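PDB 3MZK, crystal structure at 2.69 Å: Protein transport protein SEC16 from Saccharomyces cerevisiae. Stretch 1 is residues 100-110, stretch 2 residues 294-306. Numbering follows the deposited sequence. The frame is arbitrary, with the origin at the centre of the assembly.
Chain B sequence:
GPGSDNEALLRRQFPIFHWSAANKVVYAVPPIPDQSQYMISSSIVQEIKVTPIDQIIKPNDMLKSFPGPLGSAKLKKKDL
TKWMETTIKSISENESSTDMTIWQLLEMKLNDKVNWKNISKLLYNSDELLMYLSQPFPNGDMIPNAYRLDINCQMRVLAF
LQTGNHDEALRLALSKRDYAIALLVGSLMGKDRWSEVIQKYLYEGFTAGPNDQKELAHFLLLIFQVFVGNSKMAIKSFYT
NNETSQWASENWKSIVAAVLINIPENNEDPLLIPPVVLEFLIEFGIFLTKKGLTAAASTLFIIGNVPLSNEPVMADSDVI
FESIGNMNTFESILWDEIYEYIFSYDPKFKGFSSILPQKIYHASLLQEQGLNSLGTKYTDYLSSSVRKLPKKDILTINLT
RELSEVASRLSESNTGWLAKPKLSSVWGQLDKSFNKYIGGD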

# COMPACT_ATOMS: atom_id res chain seq x y z
N MET B 100 -22.93 -9.11 30.41
CA MET B 100 -23.65 -8.23 29.50
C MET B 100 -22.76 -7.66 28.39
O MET B 100 -23.19 -6.78 27.65
CB MET B 100 -24.29 -7.09 30.28
CG MET B 100 -25.10 -7.56 31.49
SD MET B 100 -26.61 -8.41 31.02
CE MET B 100 -27.44 -7.13 30.08
N THR B 101 -21.54 -8.17 28.28
CA THR B 101 -20.61 -7.71 27.26
C THR B 101 -21.24 -7.64 25.86
O THR B 101 -21.28 -6.57 25.25
CB THR B 101 -19.35 -8.60 27.19
OG1 THR B 101 -18.67 -8.57 28.45
CG2 THR B 101 -18.41 -8.13 26.08
N ILE B 102 -21.73 -8.77 25.37
CA ILE B 102 -22.32 -8.85 24.04
C ILE B 102 -23.53 -7.94 23.88
O ILE B 102 -23.68 -7.26 22.86
CB ILE B 102 -22.73 -10.30 23.69
CG1 ILE B 102 -21.49 -11.18 23.55
CG2 ILE B 102 -23.56 -10.33 22.42
CD1 ILE B 102 -21.81 -12.65 23.50
N TRP B 103 -24.40 -7.93 24.88
CA TRP B 103 -25.53 -7.02 24.90
C TRP B 103 -25.06 -5.59 24.63
O TRP B 103 -25.51 -4.94 23.69
CB TRP B 103 -26.23 -7.07 26.26
CG TRP B 103 -27.23 -8.18 26.40
CD1 TRP B 103 -27.17 -9.22 27.27
CD2 TRP B 103 -28.43 -8.35 25.65
NE1 TRP B 103 -28.27 -10.03 27.11
CE2 TRP B 103 -29.06 -9.52 26.12
CE3 TRP B 103 -29.05 -7.62 24.62
CZ2 TRP B 103 -30.26 -9.98 25.60
CZ3 TRP B 103 -30.24 -8.08 24.11
CH2 TRP B 103 -30.84 -9.25 24.60
N GLN B 104 -24.14 -5.12 25.47
CA GLN B 104 -23.69 -3.74 25.43
C GLN B 104 -22.85 -3.43 24.20
O GLN B 104 -22.86 -2.30 23.70
CB GLN B 104 -22.92 -3.41 26.71
CG GLN B 104 -23.81 -3.38 27.94
CD GLN B 104 -23.03 -3.43 29.24
OE1 GLN B 104 -21.98 -4.06 29.32
NE2 GLN B 104 -23.55 -2.77 30.26
N LEU B 105 -22.12 -4.43 23.72
CA LEU B 105 -21.31 -4.26 22.52
C LEU B 105 -22.21 -3.99 21.31
O LEU B 105 -21.97 -3.04 20.55
CB LEU B 105 -20.47 -5.50 22.27
CG LEU B 105 -19.68 -5.50 20.96
CD1 LEU B 105 -18.79 -4.28 20.88
CD2 LEU B 105 -18.86 -6.78 20.82
N LEU B 106 -23.24 -4.81 21.15
CA LEU B 106 -24.20 -4.64 20.07
C LEU B 106 -24.94 -3.31 20.17
O LEU B 106 -25.26 -2.68 19.16
CB LEU B 106 -25.18 -5.81 20.03
CG LEU B 106 -24.63 -7.11 19.46
CD1 LEU B 106 -25.60 -8.25 19.67
CD2 LEU B 106 -24.30 -6.95 17.98
N GLU B 107 -25.21 -2.87 21.40
CA GLU B 107 -25.87 -1.59 21.61
C GLU B 107 -25.00 -0.44 21.09
O GLU B 107 -25.49 0.44 20.38
CB GLU B 107 -26.20 -1.39 23.09
CG GLU B 107 -27.12 -0.20 23.34
CD GLU B 107 -27.32 0.07 24.82
OE1 GLU B 107 -26.43 -0.28 25.62
OE2 GLU B 107 -28.38 0.64 25.18
N MET B 108 -23.72 -0.45 21.45
CA MET B 108 -22.78 0.56 20.95
C MET B 108 -22.80 0.63 19.43
O MET B 108 -23.01 1.69 18.85
CB MET B 108 -21.36 0.26 21.41
CG MET B 108 -21.09 0.43 22.88
SD MET B 108 -19.35 0.19 23.23
CE MET B 108 -18.63 1.33 22.06
N LYS B 109 -22.55 -0.51 18.79
CA LYS B 109 -22.43 -0.56 17.35
C LYS B 109 -23.72 -0.12 16.69
O LYS B 109 -23.74 0.35 15.55
CB LYS B 109 -22.04 -1.97 16.90
CG LYS B 109 -20.73 -2.46 17.50
CD LYS B 109 -20.41 -3.89 17.07
CE LYS B 109 -19.51 -3.93 15.84
NZ LYS B 109 -20.16 -3.36 14.63
N LEU B 110 -24.82 -0.26 17.42
CA LEU B 110 -26.11 0.16 16.91
C LEU B 110 -26.24 1.68 16.92
O LEU B 110 -27.03 2.25 16.18
CB LEU B 110 -27.23 -0.48 17.75
CG LEU B 110 -28.66 -0.08 17.39
CD1 LEU B 110 -28.99 -0.50 15.98
CD2 LEU B 110 -29.63 -0.69 18.38
N THR B 294 -17.20 -20.19 23.39
CA THR B 294 -17.86 -19.66 22.20
C THR B 294 -18.55 -18.30 22.38
O THR B 294 -18.92 -17.65 21.41
CB THR B 294 -18.82 -20.69 21.55
OG1 THR B 294 -19.89 -20.99 22.45
CG2 THR B 294 -18.08 -21.97 21.20
N ALA B 295 -18.74 -17.87 23.62
CA ALA B 295 -19.22 -16.51 23.86
C ALA B 295 -18.07 -15.53 23.61
O ALA B 295 -18.22 -14.54 22.88
CB ALA B 295 -19.76 -16.36 25.26
N ALA B 296 -16.93 -15.81 24.22
CA ALA B 296 -15.74 -15.01 24.00
C ALA B 296 -15.49 -14.86 22.50
O ALA B 296 -15.51 -13.76 21.97
CB ALA B 296 -14.54 -15.63 24.69
N ALA B 297 -15.26 -15.99 21.84
CA ALA B 297 -14.98 -15.99 20.40
C ALA B 297 -15.93 -15.08 19.64
O ALA B 297 -15.50 -14.26 18.84
CB ALA B 297 -15.06 -17.40 19.86
N SER B 298 -17.23 -15.21 19.90
CA SER B 298 -18.23 -14.41 19.22
C SER B 298 -18.07 -12.92 19.50
O SER B 298 -18.32 -12.09 18.63
CB SER B 298 -19.65 -14.85 19.62
OG SER B 298 -19.95 -16.11 19.05
N THR B 299 -17.66 -12.60 20.72
CA THR B 299 -17.36 -11.21 21.07
C THR B 299 -16.30 -10.65 20.12
O THR B 299 -16.50 -9.60 19.50
CB THR B 299 -16.91 -11.08 22.54
OG1 THR B 299 -17.90 -11.65 23.41
CG2 THR B 299 -16.72 -9.62 22.93
N LEU B 300 -15.18 -11.36 19.98
CA LEU B 300 -14.11 -10.92 19.09
C LEU B 300 -14.58 -10.78 17.64
O LEU B 300 -14.24 -9.81 16.97
CB LEU B 300 -12.89 -11.84 19.17
CG LEU B 300 -12.38 -12.15 20.58
CD1 LEU B 300 -10.95 -12.66 20.53
CD2 LEU B 300 -12.48 -10.92 21.47
N PHE B 301 -15.37 -11.74 17.17
CA PHE B 301 -15.88 -11.73 15.80
C PHE B 301 -16.79 -10.53 15.55
O PHE B 301 -16.74 -9.91 14.48
CB PHE B 301 -16.63 -13.02 15.47
CG PHE B 301 -15.76 -14.24 15.44
CD1 PHE B 301 -14.41 -14.15 15.13
CD2 PHE B 301 -16.29 -15.49 15.74
CE1 PHE B 301 -13.60 -15.28 15.11
CE2 PHE B 301 -15.48 -16.63 15.71
CZ PHE B 301 -14.14 -16.52 15.40
N ILE B 302 -17.61 -10.21 16.54
CA ILE B 302 -18.48 -9.04 16.49
C ILE B 302 -17.67 -7.75 16.36
O ILE B 302 -17.92 -6.92 15.48
CB ILE B 302 -19.37 -8.95 17.74
CG1 ILE B 302 -20.39 -10.09 17.73
CG2 ILE B 302 -20.07 -7.61 17.81
CD1 ILE B 302 -21.05 -10.34 19.07
N ILE B 303 -16.69 -7.58 17.25
CA ILE B 303 -15.82 -6.41 17.19
C ILE B 303 -15.13 -6.33 15.84
O ILE B 303 -14.96 -5.25 15.28
CB ILE B 303 -14.75 -6.45 18.29
CG1 ILE B 303 -15.41 -6.47 19.67
CG2 ILE B 303 -13.82 -5.26 18.18
CD1 ILE B 303 -14.43 -6.71 20.80
N GLY B 304 -14.73 -7.48 15.31
CA GLY B 304 -14.03 -7.54 14.04
C GLY B 304 -14.95 -7.40 12.85
O GLY B 304 -14.51 -7.39 11.71
N ASN B 305 -16.25 -7.27 13.13
CA ASN B 305 -17.27 -7.23 12.08
C ASN B 305 -17.23 -8.42 11.13
O ASN B 305 -17.47 -8.27 9.93
CB ASN B 305 -17.19 -5.92 11.29
CG ASN B 305 -18.13 -4.87 11.82
OD1 ASN B 305 -18.39 -4.81 13.02
ND2 ASN B 305 -18.66 -4.04 10.93
N VAL B 306 -16.93 -9.59 11.67
CA VAL B 306 -16.90 -10.80 10.85
C VAL B 306 -18.32 -11.19 10.45
O VAL B 306 -19.22 -11.20 11.29
CB VAL B 306 -16.24 -11.96 11.60
CG1 VAL B 306 -16.39 -13.25 10.81
CG2 VAL B 306 -14.77 -11.65 11.88

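Two helices almost two hundred residues apart in sequence run side by side in nearly the same direction, their axes inclined by only 11°, yet the single hydrogen bond between them lies beyond the end of one helix. There K109 NZ donates to N305 OD1 at 2.8 Å, just past the last turn of helix 294-303. N305 has left the helix with a positive phi of 55°, completing a Schellman motif in which N305 N bonds to I302 O (2.9 Å) and V306 N to F301 O (2.8 Å). Asparagine tolerates this left-handed conformation better than most residues other than glycine, and its amide oxygen offers an acceptor to the lysine. G304, without a side chain, precedes it in the turn.

K109 serves the contact along its length. Its CA-to-CB bond points toward the other helix, and its methylene chain covers I302, with K109 CD 3.8 Å from I302 CG2, before the ammonium reaches N305. A long aliphatic chain with a charged tip suits this partly exposed position, where apolar packing gives way to a polar helix end.

The center of the packing is I302, which has the largest area covered by the partner stretch, 84 Å². Its CA-to-CB bond points toward helix 101-110, and the side chain sits as a knob among I102, L105, L106 and K109. The branched isoleucine brings CG2 to 3.3 Å from L105 CD2, a tight approach, and to 4.3 Å from L106 CD2, while its CD1 lies 4.2 Å from I102 CG2. The CA-to-CB bond of L105 likewise points toward the other stretch; its CD2 meets I303 CG1 at 3.6 Å as well, so one leucine methyl packs against two isoleucines. The CA-to-CB bond of L106 points sideways, but the end of its side chain comes nearer and closes one side of the hole.

Near the N-terminal end of helix 101-110, which lies beside the middle of helix 294-303, the backbones come closest among the registered pairs: the CA atoms of I102 and T299 are 6.2 Å apart, against 7.9 Å for L105 and I303. T101 and T299 bring small side chains to this region, and their methyls, T101 CG2 and T299 CG2, meet at 3.9 Å. T299 fits this narrow place because its hydroxyl is satisfied within its own helix, OG1 donating to A295 O at 3.0 Å. It can therefore lie against apolar groups without seeking a partner across the interface; I102 CG1 approaches T299 OG1 at 3.6 Å. One turn earlier, I102 CD1 lies 4.1 Å from A295 O, the same carbonyl oxygen that accepts the T299 hydroxyl; the small methyl of A295 points sideways. Altogether the contact buries 421 Å², counting both sides, mostly through aliphatic packing.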